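Local structure of putative histidinol-phosphate aminotransferase (Erwinia carotovora atroseptica, 3LY1) at residues A181-P189 with P289-H297; A89-L100 with A112-M121. The protein probably catalyses pyridoxal-phosphate-dependent amino-group transfer, perhaps as a histidinol-phosphate aminotransferase, and binds pyridoxal-5'-phosphate. All coordinates share one frame; numbering follows the deposited sequence.

Contact 1: A181-P189 with P289-H297; sequences AYAEFVNDP and PSEGNFVFH. With PLP (pyridoxal-5'-phosphate), chain E.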
loop_
_atom_site.group_PDB
_atom_site.type_symbol
_atom_site.label_atom_id
_atom_site.label_comp_id
_atom_site.label_asym_id
_atom_site.label_seq_id
_atom_site.Cartn_x
_atom_site.Cartn_y
_atom_site.Cartn_z
ATOM N N ALA A 181 7.224 6.286 -15.207
ATOM C CA ALA A 181 5.783 5.991 -15.202
ATOM C C ALA A 181 5.217 5.928 -16.609
ATOM O O ALA A 181 4.493 4.992 -16.932
ATOM C CB ALA A 181 5.026 7.048 -14.363
ATOM N N TYR A 182 5.552 6.906 -17.461
ATOM C CA TYR A 182 4.909 7.017 -18.785
ATOM C C TYR A 182 5.733 6.495 -19.965
ATOM O O TYR A 182 5.420 6.799 -21.126
ATOM C CB TYR A 182 4.487 8.473 -19.052
ATOM C CG TYR A 182 3.582 9.050 -17.973
ATOM C CD1 TYR A 182 2.221 8.797 -17.947
ATOM C CD2 TYR A 182 4.105 9.843 -16.975
ATOM C CE1 TYR A 182 1.417 9.306 -16.909
ATOM C CE2 TYR A 182 3.304 10.370 -15.964
ATOM C CZ TYR A 182 1.963 10.093 -15.935
ATOM O OH TYR A 182 1.177 10.598 -14.902
ATOM N N ALA A 183 6.782 5.735 -19.688
ATOM C CA ALA A 183 7.834 5.483 -20.693
ATOM C C ALA A 183 7.355 4.651 -21.893
ATOM O O ALA A 183 7.808 4.874 -23.000
ATOM C CB ALA A 183 9.049 4.832 -20.062
ATOM N N GLU A 184 6.405 3.746 -21.703
ATOM C CA GLU A 184 5.939 2.929 -22.827
ATOM C C GLU A 184 5.169 3.680 -23.931
ATOM O O GLU A 184 5.012 3.176 -25.042
ATOM C CB GLU A 184 5.125 1.730 -22.323
ATOM C CG GLU A 184 5.948 0.706 -21.511
ATOM C CD GLU A 184 6.065 1.007 -20.011
ATOM O OE1 GLU A 184 5.705 2.109 -19.559
ATOM O OE2 GLU A 184 6.551 0.121 -19.273
ATOM N N PHE A 185 4.708 4.885 -23.643
ATOM C CA PHE A 185 4.026 5.716 -24.628
ATOM C C PHE A 185 4.999 6.443 -25.559
ATOM O O PHE A 185 4.563 7.027 -26.551
ATOM C CB PHE A 185 3.186 6.770 -23.907
ATOM C CG PHE A 185 2.034 6.213 -23.130
ATOM C CD1 PHE A 185 0.947 5.663 -23.773
ATOM C CD2 PHE A 185 2.007 6.303 -21.753
ATOM C CE1 PHE A 185 -0.130 5.162 -23.055
ATOM C CE2 PHE A 185 0.948 5.816 -21.028
ATOM C CZ PHE A 185 -0.133 5.236 -21.674
ATOM N N VAL A 186 6.297 6.452 -25.218
ATOM C CA VAL A 186 7.260 7.352 -25.864
ATOM C C VAL A 186 7.480 6.967 -27.336
ATOM O O VAL A 186 7.571 5.786 -27.670
ATOM C CB VAL A 186 8.636 7.392 -25.123
ATOM C CG1 VAL A 186 9.652 8.129 -25.988
ATOM C CG2 VAL A 186 8.528 8.081 -23.692
ATOM N N ASN A 187 7.524 7.979 -28.208
ATOM C CA ASN A 187 7.895 7.780 -29.628
ATOM C C ASN A 187 9.292 8.329 -29.946
ATOM O O ASN A 187 9.928 7.890 -30.867
ATOM C CB ASN A 187 6.838 8.436 -30.532
ATOM C CG ASN A 187 5.554 7.608 -30.601
ATOM O OD1 ASN A 187 5.567 6.482 -31.100
ATOM N ND2 ASN A 187 4.460 8.138 -30.047
ATOM N N ASP A 188 9.760 9.293 -29.177
ATOM C CA ASP A 188 11.037 9.963 -29.461
ATOM C C ASP A 188 12.218 8.975 -29.330
ATOM O O ASP A 188 12.431 8.419 -28.258
ATOM C CB ASP A 188 11.188 11.120 -28.473
ATOM C CG ASP A 188 12.269 12.111 -28.857
ATOM O OD1 ASP A 188 13.299 11.686 -29.402
ATOM O OD2 ASP A 188 12.081 13.328 -28.561
ATOM N N PRO A 189 13.014 8.783 -30.401
ATOM C CA PRO A 189 14.145 7.850 -30.314
ATOM C C PRO A 189 15.355 8.342 -29.499
ATOM O O PRO A 189 16.252 7.540 -29.278
ATOM C CB PRO A 189 14.552 7.661 -31.782
ATOM C CG PRO A 189 14.198 8.956 -32.406
ATOM C CD PRO A 189 12.887 9.336 -31.770
ATOM N N PRO A 289 5.966 18.914 -26.894
ATOM C CA PRO A 289 5.871 17.556 -27.446
ATOM C C PRO A 289 5.392 16.602 -26.334
ATOM O O PRO A 289 5.747 16.771 -25.139
ATOM C CB PRO A 289 7.293 17.239 -27.887
ATOM C CG PRO A 289 7.986 18.556 -28.002
ATOM C CD PRO A 289 7.313 19.491 -27.021
ATOM N N SER A 290 4.521 15.692 -26.716
ATOM C CA SER A 290 3.819 14.803 -25.806
ATOM C C SER A 290 4.359 13.417 -26.060
ATOM O O SER A 290 4.241 12.894 -27.162
ATOM C CB SER A 290 2.308 14.835 -26.110
ATOM O OG SER A 290 1.605 13.848 -25.392
ATOM N N GLU A 291 5.005 12.847 -25.056
ATOM C CA GLU A 291 5.558 11.506 -25.147
ATOM C C GLU A 291 4.893 10.539 -24.152
ATOM O O GLU A 291 5.229 9.344 -24.140
ATOM C CB GLU A 291 7.064 11.553 -24.894
ATOM C CG GLU A 291 7.798 12.364 -25.911
ATOM C CD GLU A 291 7.697 11.812 -27.331
ATOM O OE1 GLU A 291 7.558 10.588 -27.517
ATOM O OE2 GLU A 291 7.759 12.621 -28.282
ATOM N N GLY A 292 3.977 11.077 -23.339
ATOM C CA GLY A 292 3.148 10.325 -22.405
ATOM C C GLY A 292 1.692 10.255 -22.894
ATOM O O GLY A 292 1.444 10.285 -24.086
ATOM N N ASN A 293 0.743 10.189 -21.961
ATOM C CA ASN A 293 -0.699 10.123 -22.280
ATOM C C ASN A 293 -1.427 11.426 -21.887
ATOM O O ASN A 293 -2.566 11.413 -21.405
ATOM C CB ASN A 293 -1.339 8.852 -21.667
ATOM C CG ASN A 293 -1.309 8.814 -20.139
ATOM O OD1 ASN A 293 -0.654 9.625 -19.500
ATOM N ND2 ASN A 293 -2.049 7.858 -19.554
ATOM N N PHE A 294 -0.741 12.552 -22.105
ATOM C CA PHE A 294 -1.278 13.889 -21.807
ATOM C C PHE A 294 -0.521 14.958 -22.604
ATOM O O PHE A 294 0.575 14.691 -23.093
ATOM C CB PHE A 294 -1.160 14.218 -20.316
ATOM C CG PHE A 294 0.251 14.020 -19.756
ATOM C CD1 PHE A 294 0.660 12.771 -19.315
ATOM C CD2 PHE A 294 1.134 15.075 -19.668
ATOM C CE1 PHE A 294 1.931 12.568 -18.807
ATOM C CE2 PHE A 294 2.411 14.903 -19.137
ATOM C CZ PHE A 294 2.816 13.638 -18.724
ATOM N N VAL A 295 -1.108 16.151 -22.740
ATOM C CA VAL A 295 -0.494 17.226 -23.501
ATOM C C VAL A 295 -0.524 18.477 -22.639
ATOM O O VAL A 295 -1.539 18.767 -21.937
ATOM C CB VAL A 295 -1.243 17.472 -24.861
ATOM C CG1 VAL A 295 -0.717 18.783 -25.599
ATOM C CG2 VAL A 295 -1.170 16.262 -25.765
ATOM N N PHE A 296 0.594 19.191 -22.641
ATOM C CA PHE A 296 0.703 20.435 -21.918
ATOM C C PHE A 296 0.626 21.514 -22.986
ATOM O O PHE A 296 1.416 21.520 -23.920
ATOM C CB PHE A 296 2.018 20.470 -21.132
ATOM C CG PHE A 296 2.017 21.394 -19.932
ATOM C CD1 PHE A 296 1.134 21.202 -18.878
ATOM C CD2 PHE A 296 2.989 22.382 -19.815
ATOM C CE1 PHE A 296 1.182 22.018 -17.733
ATOM C CE2 PHE A 296 3.041 23.211 -18.660
ATOM C CZ PHE A 296 2.144 23.021 -17.639
ATOM N N HIS A 297 -0.384 22.371 -22.907
ATOM C CA HIS A 297 -0.533 23.481 -23.864
ATOM C C HIS A 297 -0.847 24.815 -23.200
ATOM O O HIS A 297 -1.302 24.872 -22.036
ATOM C CB HIS A 297 -1.538 23.158 -24.959
ATOM C CG HIS A 297 -2.988 23.212 -24.553
ATOM N ND1 HIS A 297 -3.716 24.383 -24.552
ATOM C CD2 HIS A 297 -3.868 22.227 -24.237
ATOM C CE1 HIS A 297 -4.982 24.119 -24.239
ATOM N NE2 HIS A 297 -5.103 22.813 -24.044
HETATM N N1 PLP E . 5.107 9.136 -11.124
HETATM C C2 PLP E . 4.515 10.023 -12.000
HETATM C C2A PLP E . 5.400 10.842 -12.906
HETATM C C3 PLP E . 3.126 10.148 -11.986
HETATM O O3 PLP E . 2.544 11.034 -12.834
HETATM C C4 PLP E . 2.358 9.373 -11.088
HETATM C C4A PLP E . 0.852 9.398 -11.149
HETATM O O4A PLP E . 0.342 10.506 -11.141
HETATM C C5 PLP E . 2.979 8.488 -10.200
HETATM C C6 PLP E . 4.372 8.404 -10.235
HETATM C C5A PLP E . 2.206 7.647 -9.208
HETATM O O4P PLP E . 1.294 6.705 -9.803
HETATM P P PLP E . 0.962 5.315 -9.093
HETATM O O1P PLP E . 1.030 5.411 -7.601
HETATM O O2P PLP E . 2.004 4.402 -9.682
HETATM O O3P PLP E . -0.433 5.028 -9.623
HETATM O O HOH W 1 4.752 11.044 -29.039
HETATM O O HOH W 2 9.704 14.579 -28.081
#
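Y182 and F294 form a T-shaped aromatic pair beside the pyridoxal phosphate of this class I/II aminotransferase fold, where the loop after strand 174-179 meets the turn leading into strand 294-298. The ring planes stand at 74° with centroids 5.0 Å apart, and the edge atom F294 CE1 sits over the centre of one Y182 face. A181 CB lies over the opposite face, nearer the rim, so the phenol is covered on both sides. With CG anti to its carbonyl carbon, Y182 extends toward the cofactor, and Y182 OH makes a 2.5 Å hydrogen bond with PLP O3, which lies near the plane of the phenol at its edge. Such a bond to the 3-oxygen probably helps set the electronic state of the cofactor.

Beside this pair, N293 lies over F185. N293 CB is 3.9 Å from the F185 ring centroid, over the face, a CH-pi contact; the amide plane is inclined 26° to the ring in a stacked arrangement. N293 ND2 is hydrogen-bonded to the N24 carbonyl. N293 OD1, 3.3 Å from Y182 CE1, is buried without a polar partner in the model.

At the outer end, E291 bends at chi2 (-63°) so that its carboxylate reaches two consecutive amides. N187 N approaches E291 OE1 at 2.7 Å, nearly along the C-O axis, whereas D188 N, at 3.0 Å, comes from above the carboxylate plane. E291 OE2 lies near the like-charged D188 OD2, whose salt bridge with R190 probably offsets the repulsion; one water donates to both E291 OE2, at 2.8 Å, and D188 OD2, at 2.7 Å.

Contact 2: A89-L100 with A112-M121; sequences ASLEAQLVIPEL and AGMKVTKVKM. With EDO (1,2-ethanediol), chain G.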
loop_
_atom_site.group_PDB
_atom_site.type_symbol
_atom_site.label_atom_id
_atom_site.label_comp_id
_atom_site.label_asym_id
_atom_site.label_seq_id
_atom_site.Cartn_x
_atom_site.Cartn_y
_atom_site.Cartn_z
ATOM N N ALA A 89 17.088 9.953 2.797
ATOM C CA ALA A 89 16.930 11.227 3.460
ATOM C C ALA A 89 17.871 11.390 4.656
ATOM O O ALA A 89 18.185 10.436 5.340
ATOM C CB ALA A 89 15.477 11.379 3.905
ATOM N N SER A 90 18.328 12.610 4.885
ATOM C CA SER A 90 18.912 12.977 6.161
ATOM C C SER A 90 18.724 14.474 6.311
ATOM O O SER A 90 18.360 15.149 5.352
ATOM C CB SER A 90 20.392 12.597 6.225
ATOM O OG SER A 90 21.127 13.272 5.217
ATOM N N LEU A 91 18.950 15.004 7.514
ATOM C CA LEU A 91 18.799 16.462 7.705
ATOM C C LEU A 91 19.863 17.230 6.905
ATOM O O LEU A 91 19.656 18.403 6.626
ATOM C CB LEU A 91 18.794 16.867 9.194
ATOM C CG LEU A 91 17.513 16.566 10.015
ATOM C CD1 LEU A 91 17.675 17.138 11.468
ATOM C CD2 LEU A 91 16.195 17.066 9.339
ATOM N N GLU A 92 20.938 16.544 6.494
ATOM C CA GLU A 92 21.987 17.207 5.711
ATOM C C GLU A 92 21.780 17.104 4.178
ATOM O O GLU A 92 22.423 17.831 3.414
ATOM C CB GLU A 92 23.365 16.693 6.133
ATOM C CG GLU A 92 23.774 17.104 7.562
ATOM C CD GLU A 92 22.934 16.445 8.661
ATOM O OE1 GLU A 92 22.505 15.274 8.501
ATOM O OE2 GLU A 92 22.712 17.106 9.701
ATOM N N ALA A 93 20.849 16.250 3.744
ATOM C CA ALA A 93 20.563 16.031 2.319
ATOM C C ALA A 93 19.708 17.119 1.626
ATOM O O ALA A 93 18.881 17.823 2.247
ATOM C CB ALA A 93 19.900 14.688 2.152
ATOM N N GLN A 94 19.941 17.276 0.332
ATOM C CA GLN A 94 19.110 18.147 -0.501
ATOM C C GLN A 94 18.443 17.280 -1.560
ATOM O O GLN A 94 19.009 16.274 -1.974
ATOM C CB GLN A 94 19.926 19.250 -1.186
ATOM C CG GLN A 94 20.841 18.766 -2.302
ATOM C CD GLN A 94 21.445 19.878 -3.189
ATOM O OE1 GLN A 94 22.389 19.607 -3.924
ATOM N NE2 GLN A 94 20.938 21.094 -3.100
ATOM N N LEU A 95 17.252 17.671 -1.977
ATOM C CA LEU A 95 16.621 17.086 -3.157
ATOM C C LEU A 95 16.837 18.094 -4.290
ATOM O O LEU A 95 16.530 19.271 -4.119
ATOM C CB LEU A 95 15.115 16.894 -2.928
ATOM C CG LEU A 95 14.285 16.522 -4.151
ATOM C CD1 LEU A 95 14.547 15.083 -4.460
ATOM C CD2 LEU A 95 12.772 16.776 -3.924
ATOM N N VAL A 96 17.349 17.625 -5.419
ATOM C CA VAL A 96 17.573 18.451 -6.618
ATOM C C VAL A 96 16.542 18.040 -7.661
ATOM O O VAL A 96 16.461 16.859 -8.043
ATOM C CB VAL A 96 19.006 18.312 -7.176
ATOM C CG1 VAL A 96 19.161 19.129 -8.468
ATOM C CG2 VAL A 96 20.040 18.796 -6.133
ATOM N N ILE A 97 15.723 19.013 -8.071
ATOM C CA ILE A 97 14.626 18.778 -9.033
ATOM C C ILE A 97 14.517 19.976 -9.991
ATOM O O ILE A 97 14.892 21.144 -9.617
ATOM C CB ILE A 97 13.234 18.600 -8.345
ATOM C CG1 ILE A 97 13.057 19.530 -7.121
ATOM C CG2 ILE A 97 12.986 17.092 -7.929
ATOM C CD1 ILE A 97 11.557 19.705 -6.655
ATOM N N PRO A 98 13.979 19.731 -11.177
ATOM C CA PRO A 98 13.454 20.782 -12.055
ATOM C C PRO A 98 12.305 21.477 -11.352
ATOM O O PRO A 98 11.608 20.841 -10.563
ATOM C CB PRO A 98 12.946 20.013 -13.291
ATOM C CG PRO A 98 13.571 18.664 -13.201
ATOM C CD PRO A 98 13.695 18.389 -11.738
ATOM N N GLU A 99 12.107 22.757 -11.632
ATOM C CA GLU A 99 11.123 23.546 -10.915
ATOM C C GLU A 99 9.711 23.031 -11.215
ATOM O O GLU A 99 8.823 23.136 -10.353
ATOM C CB GLU A 99 11.251 25.033 -11.263
ATOM C CG GLU A 99 10.273 25.915 -10.521
ATOM C CD GLU A 99 10.605 27.386 -10.613
ATOM O OE1 GLU A 99 11.535 27.759 -11.372
ATOM O OE2 GLU A 99 9.913 28.163 -9.924
ATOM N N LEU A 100 9.516 22.496 -12.420
ATOM C CA LEU A 100 8.195 22.031 -12.905
ATOM C C LEU A 100 8.247 20.521 -13.199
ATOM O O LEU A 100 8.700 20.070 -14.261
ATOM C CB LEU A 100 7.745 22.777 -14.168
ATOM C CG LEU A 100 6.321 22.463 -14.729
ATOM C CD1 LEU A 100 5.247 23.042 -13.785
ATOM C CD2 LEU A 100 6.114 22.993 -16.167
ATOM N N ALA A 112 10.850 14.917 5.296
ATOM C CA ALA A 112 12.162 14.541 5.803
ATOM C C ALA A 112 13.031 15.725 6.292
ATOM O O ALA A 112 14.120 15.534 6.883
ATOM C CB ALA A 112 12.911 13.689 4.724
ATOM N N GLY A 113 12.562 16.948 6.092
ATOM C CA GLY A 113 13.306 18.120 6.594
ATOM C C GLY A 113 14.485 18.483 5.703
ATOM O O GLY A 113 15.363 19.220 6.107
HETATM N N MSE A 114 14.474 17.993 4.470
HETATM C CA MSE A 114 15.543 18.262 3.509
HETATM C C MSE A 114 15.416 19.630 2.825
HETATM O O MSE A 114 14.300 20.112 2.529
HETATM C CB MSE A 114 15.552 17.173 2.441
HETATM C CG MSE A 114 15.914 15.817 3.003
HETATM SE SE MSE A 114 15.646 14.392 1.683
HETATM C CE MSE A 114 16.844 15.074 0.238
ATOM N N LYS A 115 16.565 20.224 2.531
ATOM C CA LYS A 115 16.630 21.315 1.577
ATOM C C LYS A 115 16.085 20.850 0.230
ATOM O O LYS A 115 16.418 19.766 -0.222
ATOM C CB LYS A 115 18.083 21.739 1.400
ATOM C CG LYS A 115 18.282 22.860 0.424
ATOM C CD LYS A 115 19.748 23.308 0.380
ATOM C CE LYS A 115 19.888 24.552 -0.504
ATOM N NZ LYS A 115 21.224 25.172 -0.294
ATOM N N VAL A 116 15.267 21.670 -0.411
ATOM C CA VAL A 116 14.736 21.354 -1.744
ATOM C C VAL A 116 15.278 22.405 -2.699
ATOM O O VAL A 116 15.036 23.596 -2.512
ATOM C CB VAL A 116 13.215 21.362 -1.772
ATOM C CG1 VAL A 116 12.715 21.175 -3.181
ATOM C CG2 VAL A 116 12.665 20.245 -0.872
ATOM N N THR A 117 16.056 21.960 -3.676
ATOM C CA THR A 117 16.757 22.843 -4.594
ATOM C C THR A 117 16.124 22.693 -5.972
ATOM O O THR A 117 16.320 21.674 -6.650
ATOM C CB THR A 117 18.276 22.512 -4.610
ATOM O OG1 THR A 117 18.824 22.713 -3.299
ATOM C CG2 THR A 117 19.039 23.407 -5.615
ATOM N N LYS A 118 15.334 23.691 -6.370
ATOM C CA LYS A 118 14.634 23.673 -7.639
ATOM C C LYS A 118 15.423 24.479 -8.663
ATOM O O LYS A 118 15.893 25.584 -8.360
ATOM C CB LYS A 118 13.225 24.271 -7.500
ATOM C CG LYS A 118 12.254 23.409 -6.740
ATOM C CD LYS A 118 10.891 24.119 -6.600
ATOM C CE LYS A 118 10.046 23.386 -5.588
ATOM N NZ LYS A 118 8.651 23.873 -5.589
ATOM N N VAL A 119 15.590 23.904 -9.849
ATOM C CA VAL A 119 16.316 24.507 -10.942
ATOM C C VAL A 119 15.329 24.947 -12.020
ATOM O O VAL A 119 14.534 24.147 -12.543
ATOM C CB VAL A 119 17.352 23.515 -11.537
ATOM C CG1 VAL A 119 18.066 24.138 -12.746
ATOM C CG2 VAL A 119 18.328 23.070 -10.440
ATOM N N LYS A 120 15.385 26.236 -12.336
ATOM C CA LYS A 120 14.473 26.845 -13.304
ATOM C C LYS A 120 14.496 26.063 -14.616
ATOM O O LYS A 120 15.535 25.563 -15.020
ATOM C CB LYS A 120 14.847 28.315 -13.503
ATOM C CG LYS A 120 13.865 29.134 -14.338
ATOM C CD LYS A 120 14.375 30.573 -14.564
ATOM C CE LYS A 120 13.341 31.418 -15.338
ATOM N NZ LYS A 120 13.239 32.800 -14.747
HETATM N N MSE A 121 13.344 25.904 -15.251
HETATM C CA MSE A 121 13.291 25.264 -16.558
HETATM C C MSE A 121 13.975 26.151 -17.622
HETATM O O MSE A 121 14.072 27.380 -17.454
HETATM C CB MSE A 121 11.847 25.027 -17.010
HETATM C CG MSE A 121 10.972 24.256 -16.009
HETATM SE SE MSE A 121 11.724 22.638 -15.263
HETATM C CE MSE A 121 11.061 21.386 -16.571
HETATM C C1 EDO G . 7.735 19.986 -8.187
HETATM O O1 EDO G . 7.959 19.663 -6.806
HETATM C C2 EDO G . 6.406 20.715 -8.476
HETATM O O2 EDO G . 6.493 21.461 -9.734
HETATM O O HOH W 3 19.227 19.390 4.213
HETATM O O HOH W 4 7.950 24.249 -8.235
#
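Two neighbouring parallel strands, 94-98 and 115-119, meet here at the margin of the large mixed sheet, their short axes 4.6 Å apart and 18° from parallel. L95 exchanges bonds with both K115 and T117: L95 N donates to K115 O, and T117 N to L95 O at 2.8 Å. I97, two residues on, repeats the pattern, its N donating to T117 O and its O accepting from V119 N, before E99 N to V119 O closes the series.

Helix 104-111 links the strands as a beta-alpha-beta crossover and covers the face bearing L95, V116, I97 and K118. On this face I97 CD1 touches V116 CG1 at 3.9 Å and K118 CG at 3.8 Å; a chi1 of 37° directs I97 CG1 toward the neighbouring strand. The I97 and K118 side chains run alongside each other in the same direction, and K118 NZ continues to a salt bridge with E106 of the helix. V96 and T117 point to the other face, where helix 129-137 packs on V96.

Selenomethionines occupy both ends. M114 turns at chi3 (58°), bringing its CE over the backbone at Q94 C, 3.3 Å away, and within 3.6 Å of A93 CB, while its SE rests against A89. Just past strand 115-119, M121 SE lies 3.5 Å from P98 CB, at the end of strand 94-98.

How the contacts relate
Both segments of contact 2 precede those of contact 1 in sequence; the centres lie 25 Å apart, yet the two touch: F296 CE2 of 289-297 packs against L100 CD2 of 89-100 at 4.0 Å. Contact 1 reaches the cofactor directly through Y182, whose side chain is about 3 Å from those of N152 and K213, two further pyridoxal-phosphate-binding residues. Contact 2 is more remote, the I97 side chain about 11 Å from a bound PLP. A closer link lies at the end of strand 94-98 and just beyond: the I97 side chain is about 8 Å from that of Y102 and the L100 side chain about 8 Å from that of N152; Y102, like N152, binds the cofactor.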